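Local coordinates for gingipain R2 Pro-Domain (Porphyromonas gingivalis, PDB 4IEF), which probably keeps the arginine-specific cysteine protease gingipain R2 latent and assists its folding until the propeptide is cleaved off, at residues Gly55-Pro67 / Asp95-Arg107. Numbering follows the deposited sequence.
Sequences GVNISEKGTPILP and DVLIAPSKGVISR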
ATOM      1  N   GLY A  55     -19.705   3.620   3.575  1.00 24.27           N
ATOM      2  CA  GLY A  55     -20.467   3.618   2.334  1.00 23.89           C
ATOM      3  C   GLY A  55     -19.630   4.135   1.184  1.00 27.20           C
ATOM      4  O   GLY A  55     -18.942   5.149   1.329  1.00 27.11           O
ATOM      5  N   VAL A  56     -19.663   3.432   0.042  1.00 23.68           N
ATOM      6  CA  VAL A  56     -18.882   3.799  -1.150  1.00 22.82           C
ATOM      7  C   VAL A  56     -19.798   3.837  -2.388  1.00 28.35           C
ATOM      8  O   VAL A  56     -20.569   2.904  -2.622  1.00 28.51           O
ATOM      9  CB  VAL A  56     -17.682   2.826  -1.337  1.00 25.72           C
ATOM     10  CG1 VAL A  56     -17.146   2.830  -2.771  1.00 24.49           C
ATOM     11  CG2 VAL A  56     -16.565   3.134  -0.343  1.00 25.96           C
ATOM     12  N   ASN A  57     -19.688   4.906  -3.181  1.00 25.32           N
ATOM     13  CA  ASN A  57     -20.458   5.063  -4.408  1.00 25.76           C
ATOM     14  C   ASN A  57     -19.675   4.477  -5.591  1.00 29.36           C
ATOM     15  O   ASN A  57     -18.644   5.022  -5.985  1.00 27.81           O
ATOM     16  CB  ASN A  57     -20.828   6.545  -4.632  1.00 26.53           C
ATOM     17  CG  ASN A  57     -21.295   6.920  -6.030  1.00 42.42           C
ATOM     18  OD1 ASN A  57     -21.957   6.158  -6.743  1.00 34.15           O
ATOM     19  ND2 ASN A  57     -20.986   8.136  -6.435  1.00 32.57           N
ATOM     20  N   ILE A  58     -20.175   3.350  -6.127  1.00 27.30           N
ATOM     21  CA  ILE A  58     -19.636   2.658  -7.302  1.00 28.24           C
ATOM     22  C   ILE A  58     -20.742   2.580  -8.380  1.00 31.98           C
ATOM     23  O   ILE A  58     -20.627   1.813  -9.340  1.00 30.59           O
ATOM     24  CB  ILE A  58     -19.020   1.265  -6.975  1.00 32.58           C
ATOM     25  CG1 ILE A  58     -19.964   0.390  -6.150  1.00 34.46           C
ATOM     26  CG2 ILE A  58     -17.660   1.389  -6.304  1.00 34.25           C
ATOM     27  CD1 ILE A  58     -20.763  -0.650  -6.970  1.00 47.82           C
ATOM     28  N   SER A  59     -21.817   3.381  -8.201  1.00 29.77           N
ATOM     29  CA  SER A  59     -22.965   3.451  -9.106  1.00 29.29           C
ATOM     30  C   SER A  59     -22.552   3.983 -10.476  1.00 33.33           C
ATOM     31  O   SER A  59     -21.785   4.946 -10.567  1.00 31.20           O
ATOM     32  CB  SER A  59     -24.057   4.339  -8.524  1.00 31.48           C
ATOM     33  OG  SER A  59     -24.386   3.956  -7.200  1.00 37.24           O
ATOM     34  N   GLU A  60     -23.050   3.326 -11.533  1.00 31.56           N
ATOM     35  CA  GLU A  60     -22.824   3.656 -12.940  1.00 32.01           C
ATOM     36  C   GLU A  60     -23.298   5.083 -13.224  1.00 35.10           C
ATOM     37  O   GLU A  60     -24.315   5.508 -12.670  1.00 35.06           O
ATOM     38  CB  GLU A  60     -23.593   2.640 -13.810  1.00 34.60           C
ATOM     39  CG  GLU A  60     -23.394   2.754 -15.314  1.00 48.22           C
ATOM     40  CD  GLU A  60     -24.356   1.948 -16.169  1.00 72.03           C
ATOM     41  OE1 GLU A  60     -25.036   1.043 -15.631  1.00 62.77           O
ATOM     42  OE2 GLU A  60     -24.418   2.213 -17.391  1.00 69.70           O
ATOM     43  N   LYS A  61     -22.558   5.813 -14.080  1.00 29.59           N
ATOM     44  CA  LYS A  61     -22.854   7.190 -14.469  1.00 28.82           C
ATOM     45  C   LYS A  61     -24.298   7.327 -14.981  1.00 33.09           C
ATOM     46  O   LYS A  61     -24.726   6.561 -15.850  1.00 33.78           O
ATOM     47  CB  LYS A  61     -21.852   7.664 -15.535  1.00 30.80           C
ATOM     48  CG  LYS A  61     -21.844   9.172 -15.756  1.00 39.52           C
ATOM     49  CD  LYS A  61     -20.984   9.542 -16.955  1.00 49.39           C
ATOM     50  CE  LYS A  61     -21.109  10.997 -17.316  1.00 57.11           C
ATOM     51  NZ  LYS A  61     -22.427  11.283 -17.928  1.00 65.20           N
ATOM     52  N   GLY A  62     -25.036   8.267 -14.397  1.00 29.02           N
ATOM     53  CA  GLY A  62     -26.421   8.545 -14.765  1.00 28.77           C
ATOM     54  C   GLY A  62     -27.469   7.757 -14.005  1.00 33.20           C
ATOM     55  O   GLY A  62     -28.668   8.013 -14.179  1.00 34.15           O
ATOM     56  N   THR A  63     -27.035   6.767 -13.194  1.00 28.58           N
ATOM     57  CA  THR A  63     -27.916   5.933 -12.364  1.00 28.60           C
ATOM     58  C   THR A  63     -27.907   6.505 -10.927  1.00 32.96           C
ATOM     59  O   THR A  63     -26.945   7.198 -10.572  1.00 31.89           O
ATOM     60  CB  THR A  63     -27.516   4.439 -12.407  1.00 37.62           C
ATOM     61  OG1 THR A  63     -26.330   4.213 -11.643  1.00 39.23           O
ATOM     62  CG2 THR A  63     -27.396   3.879 -13.832  1.00 34.57           C
ATOM     63  N   PRO A  64     -28.917   6.221 -10.071  1.00 30.46           N
ATOM     64  CA  PRO A  64     -28.924   6.840  -8.730  1.00 30.09           C
ATOM     65  C   PRO A  64     -27.696   6.521  -7.871  1.00 32.15           C
ATOM     66  O   PRO A  64     -27.210   5.396  -7.909  1.00 31.48           O
ATOM     67  CB  PRO A  64     -30.202   6.286  -8.089  1.00 32.74           C
ATOM     68  CG  PRO A  64     -31.077   5.911  -9.238  1.00 38.14           C
ATOM     69  CD  PRO A  64     -30.148   5.434 -10.306  1.00 33.10           C
ATOM     70  N   ILE A  65     -27.186   7.532  -7.118  1.00 28.01           N
ATOM     71  CA  ILE A  65     -26.061   7.353  -6.184  1.00 26.66           C
ATOM     72  C   ILE A  65     -26.608   6.547  -5.020  1.00 30.97           C
ATOM     73  O   ILE A  65     -27.396   7.053  -4.224  1.00 29.21           O
ATOM     74  CB  ILE A  65     -25.393   8.681  -5.721  1.00 28.75           C
ATOM     75  CG1 ILE A  65     -24.753   9.423  -6.915  1.00 27.51           C
ATOM     76  CG2 ILE A  65     -24.352   8.427  -4.587  1.00 28.61           C
ATOM     77  CD1 ILE A  65     -24.384  10.871  -6.661  1.00 22.87           C
ATOM     78  N   LEU A  66     -26.275   5.261  -4.993  1.00 29.69           N
ATOM     79  CA  LEU A  66     -26.750   4.362  -3.957  1.00 29.39           C
ATOM     80  C   LEU A  66     -25.543   3.634  -3.370  1.00 31.38           C
ATOM     81  O   LEU A  66     -25.188   2.539  -3.828  1.00 29.99           O
ATOM     82  CB  LEU A  66     -27.827   3.414  -4.516  1.00 30.03           C
ATOM     83  CG  LEU A  66     -29.087   4.120  -5.087  1.00 35.11           C
ATOM     84  CD1 LEU A  66     -29.827   3.242  -6.074  1.00 35.80           C
ATOM     85  CD2 LEU A  66     -29.992   4.662  -3.974  1.00 36.81           C
ATOM     86  N   PRO A  67     -24.875   4.283  -2.375  1.00 26.17           N
ATOM     87  CA  PRO A  67     -23.655   3.704  -1.788  1.00 25.18           C
ATOM     88  C   PRO A  67     -23.816   2.297  -1.247  1.00 29.47           C
ATOM     89  O   PRO A  67     -24.887   1.918  -0.780  1.00 30.49           O
ATOM     90  CB  PRO A  67     -23.304   4.673  -0.656  1.00 26.76           C
ATOM     91  CG  PRO A  67     -23.903   5.950  -1.066  1.00 30.74           C
ATOM     92  CD  PRO A  67     -25.173   5.599  -1.773  1.00 26.96           C
ATOM     93  N   ASP A  95     -41.184  10.617  -1.992  1.00 43.17           N
ATOM     94  CA  ASP A  95     -40.964  11.855  -2.756  1.00 43.22           C
ATOM     95  C   ASP A  95     -39.523  12.370  -2.560  1.00 44.74           C
ATOM     96  O   ASP A  95     -39.288  13.546  -2.271  1.00 44.77           O
ATOM     97  CB  ASP A  95     -42.016  12.931  -2.417  1.00 46.71           C
ATOM     98  CG  ASP A  95     -42.155  14.021  -3.467  1.00 63.24           C
ATOM     99  OD1 ASP A  95     -42.274  13.682  -4.671  1.00 64.08           O
ATOM    100  OD2 ASP A  95     -42.170  15.211  -3.085  1.00 72.52           O
ATOM    101  N   VAL A  96     -38.565  11.459  -2.728  1.00 39.34           N
ATOM    102  CA  VAL A  96     -37.143  11.738  -2.594  1.00 37.90           C
ATOM    103  C   VAL A  96     -36.531  11.777  -3.984  1.00 38.65           C
ATOM    104  O   VAL A  96     -36.797  10.893  -4.800  1.00 37.59           O
ATOM    105  CB  VAL A  96     -36.430  10.689  -1.689  1.00 42.05           C
ATOM    106  CG1 VAL A  96     -34.950  11.013  -1.510  1.00 41.38           C
ATOM    107  CG2 VAL A  96     -37.111  10.575  -0.333  1.00 42.61           C
ATOM    108  N   LEU A  97     -35.722  12.801  -4.254  1.00 33.41           N
ATOM    109  CA  LEU A  97     -34.991  12.883  -5.510  1.00 32.10           C
ATOM    110  C   LEU A  97     -33.537  12.553  -5.202  1.00 33.24           C
ATOM    111  O   LEU A  97     -32.862  13.336  -4.531  1.00 32.86           O
ATOM    112  CB  LEU A  97     -35.154  14.259  -6.193  1.00 32.37           C
ATOM    113  CG  LEU A  97     -34.324  14.508  -7.468  1.00 35.93           C
ATOM    114  CD1 LEU A  97     -34.765  13.608  -8.616  1.00 36.16           C
ATOM    115  CD2 LEU A  97     -34.398  15.961  -7.888  1.00 36.56           C
ATOM    116  N   ILE A  98     -33.088  11.349  -5.604  1.00 28.71           N
ATOM    117  CA  ILE A  98     -31.709  10.893  -5.405  1.00 27.08           C
ATOM    118  C   ILE A  98     -30.891  11.378  -6.593  1.00 32.09           C
ATOM    119  O   ILE A  98     -31.324  11.224  -7.741  1.00 31.48           O
ATOM    120  CB  ILE A  98     -31.611   9.353  -5.195  1.00 29.45           C
ATOM    121  CG1 ILE A  98     -32.303   8.906  -3.877  1.00 29.72           C
ATOM    122  CG2 ILE A  98     -30.160   8.815  -5.291  1.00 28.40           C
ATOM    123  CD1 ILE A  98     -31.679   9.381  -2.518  1.00 32.80           C
ATOM    124  N   ALA A  99     -29.719  11.982  -6.308  1.00 29.29           N
ATOM    125  CA  ALA A  99     -28.799  12.517  -7.309  1.00 27.80           C
ATOM    126  C   ALA A  99     -28.228  11.415  -8.216  1.00 31.88           C
ATOM    127  O   ALA A  99     -27.957  10.312  -7.734  1.00 29.95           O
ATOM    128  CB  ALA A  99     -27.669  13.262  -6.623  1.00 27.73           C
ATOM    129  N   PRO A 100     -28.030  11.695  -9.528  1.00 29.83           N
ATOM    130  CA  PRO A 100     -27.460  10.672 -10.412  1.00 29.43           C
ATOM    131  C   PRO A 100     -25.940  10.608 -10.270  1.00 32.20           C
ATOM    132  O   PRO A 100     -25.291  11.616  -9.977  1.00 31.59           O
ATOM    133  CB  PRO A 100     -27.891  11.139 -11.802  1.00 31.62           C
ATOM    134  CG  PRO A 100     -27.979  12.615 -11.682  1.00 35.82           C
ATOM    135  CD  PRO A 100     -28.282  12.957 -10.255  1.00 31.50           C
ATOM    136  N   SER A 101     -25.369   9.418 -10.465  1.00 27.72           N
ATOM    137  CA  SER A 101     -23.927   9.241 -10.339  1.00 26.86           C
ATOM    138  C   SER A 101     -23.162   9.921 -11.468  1.00 31.46           C
ATOM    139  O   SER A 101     -23.611   9.930 -12.613  1.00 31.29           O
ATOM    140  CB  SER A 101     -23.569   7.765 -10.284  1.00 27.88           C
ATOM    141  OG  SER A 101     -22.180   7.587 -10.068  1.00 34.83           O
ATOM    142  N   LYS A 102     -22.012  10.506 -11.119  1.00 28.00           N
ATOM    143  CA  LYS A 102     -21.090  11.141 -12.058  1.00 27.70           C
ATOM    144  C   LYS A 102     -20.149  10.077 -12.645  1.00 31.35           C
ATOM    145  O   LYS A 102     -19.402  10.355 -13.586  1.00 30.85           O
ATOM    146  CB  LYS A 102     -20.275  12.242 -11.356  1.00 28.31           C
ATOM    147  CG  LYS A 102     -21.072  13.483 -11.002  1.00 32.20           C
ATOM    148  CD  LYS A 102     -20.157  14.555 -10.435  1.00 25.77           C
ATOM    149  CE  LYS A 102     -20.949  15.728  -9.923  1.00 24.83           C
ATOM    150  NZ  LYS A 102     -20.069  16.834  -9.462  1.00 25.22           N
ATOM    151  N   GLY A 103     -20.210   8.874 -12.075  1.00 28.00           N
ATOM    152  CA  GLY A 103     -19.386   7.740 -12.471  1.00 28.37           C
ATOM    153  C   GLY A 103     -17.965   7.898 -11.982  1.00 33.11           C
ATOM    154  O   GLY A 103     -17.706   8.658 -11.040  1.00 31.92           O
ATOM    155  N   VAL A 104     -17.034   7.175 -12.618  1.00 30.51           N
ATOM    156  CA  VAL A 104     -15.616   7.257 -12.287  1.00 30.10           C
ATOM    157  C   VAL A 104     -15.093   8.574 -12.865  1.00 36.20           C
ATOM    158  O   VAL A 104     -15.183   8.800 -14.076  1.00 37.93           O
ATOM    159  CB  VAL A 104     -14.801   6.021 -12.767  1.00 33.20           C
ATOM    160  CG1 VAL A 104     -13.310   6.199 -12.487  1.00 32.22           C
ATOM    161  CG2 VAL A 104     -15.315   4.736 -12.120  1.00 33.07           C
ATOM    162  N   ILE A 105     -14.616   9.459 -11.983  1.00 31.77           N
ATOM    163  CA  ILE A 105     -14.054  10.754 -12.359  1.00 30.57           C
ATOM    164  C   ILE A 105     -12.525  10.625 -12.365  1.00 32.62           C
ATOM    165  O   ILE A 105     -11.956  10.076 -11.426  1.00 31.66           O
ATOM    166  CB  ILE A 105     -14.550  11.896 -11.413  1.00 33.07           C
ATOM    167  CG1 ILE A 105     -16.082  12.065 -11.492  1.00 33.97           C
ATOM    168  CG2 ILE A 105     -13.836  13.230 -11.712  1.00 33.61           C
ATOM    169  CD1 ILE A 105     -16.709  12.868 -10.330  1.00 41.52           C
ATOM    170  N   SER A 106     -11.874  11.129 -13.415  1.00 28.56           N
ATOM    171  CA  SER A 106     -10.420  11.143 -13.512  1.00 28.59           C
ATOM    172  C   SER A 106      -9.881  12.379 -12.797  1.00 32.34           C
ATOM    173  O   SER A 106     -10.564  13.406 -12.767  1.00 32.24           O
ATOM    174  CB  SER A 106      -9.990  11.139 -14.976  1.00 32.07           C
ATOM    175  OG  SER A 106      -8.589  11.293 -15.124  1.00 41.50           O
ATOM    176  N   ARG A 107      -8.649  12.310 -12.256  1.00 28.89           N
ATOM    177  CA  ARG A 107      -8.037  13.477 -11.609  1.00 28.51           C
ATOM    178  C   ARG A 107      -7.476  14.436 -12.683  1.00 33.73           C
ATOM    179  O   ARG A 107      -6.844  15.426 -12.347  1.00 34.04           O
ATOM    180  CB  ARG A 107      -6.991  13.094 -10.542  1.00 25.98           C
ATOM    181  CG  ARG A 107      -7.676  12.586  -9.287  1.00 27.41           C
ATOM    182  CD  ARG A 107      -6.798  12.428  -8.064  1.00 25.23           C
ATOM    183  NE  ARG A 107      -7.660  12.270  -6.891  1.00 20.29           N
ATOM    184  CZ  ARG A 107      -7.907  13.222  -5.998  1.00 28.08           C
ATOM    185  NH1 ARG A 107      -7.286  14.391  -6.075  1.00 14.41           N
ATOM    186  NH2 ARG A 107      -8.740  12.995  -4.995  1.00 21.70           N
TER
HETATM  187  O   HOH W   1     -21.142  10.771  -8.337  1.00 21.78           O
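A single antiparallel beta bridge, Pro64 opposite Pro100, joins two loops of the gingipain pro-domain, the one between strands 45-51 and 69-74 and the one between strands 79-93 and 133-141, beside the type II turn that runs from Glu60 to Thr63. Three backbone bonds fasten them: Ser101 N gives its hydrogen to Thr63 O at 2.7 Å, Gly62 N reaches Ser101 O at 2.8 Å, and Ile65 N meets Ala99 O at 2.9 Å. The turn is closed by Thr63 N on Glu60 O, and Thr63 OG1 adds a second bond to the same oxygen. Gly62, at its third position, has the positive phi (90°) of a type II turn.

Ser101 makes the one side-chain hydrogen bond across the contact. With OG anti to the backbone N (chi1 -176°), it donates to Ser59 O at 2.7 Å, coming from above the carbonyl plane, 46° out of it. The same OG accepts from Gly103 N, an ST turn, so one hydroxyl both grips the neighbouring loop and shapes its own. Within 55-67 Asn57 OD1 takes the N-H of Ser59 in an Asx turn, while Ser59 OG accepts from Leu66 N and ties the two arms of 55-67 together. A water bonded to Lys102 N also receives a weak bond from Asn57 ND2.

Apolar groups cover the other end. Ile98 CG2 packs against Pro64 CB at 3.8 Å and lies 3.4 Å from Ile65 O, and Phe37 and Pro50 also touch the Ile98 side chain; Tyr156 lies against Pro64 and Leu66. Ile65 follows the backbone of 99-101, its CD1 4.1 Å from Ala99 CB. Beyond the bridge, before the end of its side chain leads away, Lys61 sets CB against Gly103 CA and CG 3.5 Å from Lys102 O.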